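Local coordinates for protein GCN5-related N-acetyltransferase (Kribbella flavida, PDB 4IUS) that probably transfers an acyl group, such as acetyl, from a coenzyme A thioester to an amine acceptor, as a GNAT-family acetyltransferase, at residues 127-130 / 131-135. The protein carries 1 engineered substitution. Numbering follows the deposited sequence.
Sequences VVAS and AEEQE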
# COMPACT_ATOMS: atom_id res chain seq x y z
N VAL A 127 -10.98 -17.30 -0.08
CA VAL A 127 -10.39 -16.42 -1.06
C VAL A 127 -11.51 -15.89 -1.98
O VAL A 127 -12.42 -16.62 -2.37
CB VAL A 127 -9.33 -17.17 -1.88
CG1 VAL A 127 -9.99 -18.16 -2.83
CG2 VAL A 127 -8.43 -16.19 -2.62
N VAL A 128 -11.43 -14.62 -2.36
CA VAL A 128 -12.35 -14.03 -3.32
C VAL A 128 -12.18 -14.71 -4.68
O VAL A 128 -11.05 -14.83 -5.17
CB VAL A 128 -12.11 -12.52 -3.45
CG1 VAL A 128 -12.78 -11.94 -4.66
CG2 VAL A 128 -12.59 -11.84 -2.20
N ALA A 129 -13.28 -15.19 -5.26
CA ALA A 129 -13.28 -15.98 -6.48
C ALA A 129 -14.34 -15.52 -7.47
O ALA A 129 -14.67 -16.28 -8.40
CB ALA A 129 -13.45 -17.44 -6.12
N SER A 130 -14.79 -14.30 -7.36
CA SER A 130 -15.74 -13.74 -8.29
C SER A 130 -15.79 -12.22 -8.17
O SER A 130 -15.38 -11.65 -7.17
CB SER A 130 -17.13 -14.29 -8.03
OG SER A 130 -17.67 -13.77 -6.83
N ALA A 131 -16.32 -11.59 -9.20
CA ALA A 131 -16.60 -10.18 -9.22
C ALA A 131 -17.50 -9.80 -8.05
O ALA A 131 -17.28 -8.81 -7.38
CB ALA A 131 -17.21 -9.76 -10.55
N GLU A 132 -18.55 -10.59 -7.79
CA GLU A 132 -19.46 -10.22 -6.73
C GLU A 132 -18.79 -10.33 -5.36
O GLU A 132 -19.05 -9.50 -4.48
CB GLU A 132 -20.75 -11.05 -6.78
CG GLU A 132 -21.56 -10.81 -8.03
CD GLU A 132 -21.02 -11.47 -9.30
OE1 GLU A 132 -20.17 -12.42 -9.24
OE2 GLU A 132 -21.45 -11.01 -10.38
N GLU A 133 -17.90 -11.31 -5.15
CA GLU A 133 -17.16 -11.38 -3.89
C GLU A 133 -16.19 -10.21 -3.77
O GLU A 133 -16.01 -9.68 -2.68
CB GLU A 133 -16.45 -12.73 -3.74
CG GLU A 133 -17.41 -13.86 -3.44
CD GLU A 133 -16.88 -15.23 -3.65
OE1 GLU A 133 -15.68 -15.48 -3.63
OE2 GLU A 133 -17.73 -16.11 -3.84
N GLN A 134 -15.58 -9.78 -4.90
CA GLN A 134 -14.70 -8.62 -4.85
C GLN A 134 -15.50 -7.36 -4.52
O GLN A 134 -15.03 -6.50 -3.82
CB GLN A 134 -13.91 -8.48 -6.14
CG GLN A 134 -12.87 -7.39 -6.11
CD GLN A 134 -11.82 -7.59 -5.01
OE1 GLN A 134 -11.26 -8.69 -4.90
NE2 GLN A 134 -11.58 -6.57 -4.19
N GLU A 135 -16.71 -7.26 -5.04
CA GLU A 135 -17.60 -6.15 -4.73
C GLU A 135 -17.94 -6.12 -3.28
O GLU A 135 -17.93 -5.05 -2.64
CB GLU A 135 -18.86 -6.21 -5.60
CG GLU A 135 -18.61 -5.94 -7.08
CD GLU A 135 -19.84 -6.29 -7.96
OE1 GLU A 135 -20.87 -6.84 -7.46
OE2 GLU A 135 -19.72 -6.02 -9.17
O HOH W 1 -19.85 -15.22 -6.26
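Ser130 and Glu133 meet at the first turn of a helix, where the serine hydroxyl stands at the N-cap and accepts the backbone N-H of the glutamate. Ser130 OG lies 3.0 Å from Glu133 N, and the bond is fairly straight. The hydroxyl reaches this spot because it sits between its own backbone N and carbonyl carbon (chi1 71°). Glu133 in turn sends its carboxylate back over the loop: OE1 takes the backbone N-H of Ala129 at 2.9 Å, with the donor above the carboxylate plane, 37° out of it. This returning bond goes to the residue before the cap, one short of the serine N-H that a classical capping box would use. The glutamate gets there with CG anti to its carbonyl carbon (chi1 -73°) and the chain extended beyond, and on the way CG runs 3.4 Å from Ser130 OG. A water bound to Ser130 OG at 2.7 Å also gives a weak hydrogen bond to Glu133 OE2. Being negative at a helix start, the carboxylate probably interacts favourably with the helix dipole.

The helical bonding proper begins with Gln134 N, which donates to Ser130 O at 2.9 Å. Next to this first turn, Val128 packs its CG1 3.6 Å from Gln134 OE1, the two side chains crossing at about a right angle. Gln134 NE2 is hydrogen-bonded to Asn138 OD1, one turn further along.

Further out, Val128 is paired through its backbone with Ala163, and its side chain lies against Ala163, Leu165 and Phe154. The motif thus turns the chain from edge strand 123-127 into helix 131-141, with Glu133 and Gln134 resting on the adjacent strand 161-168.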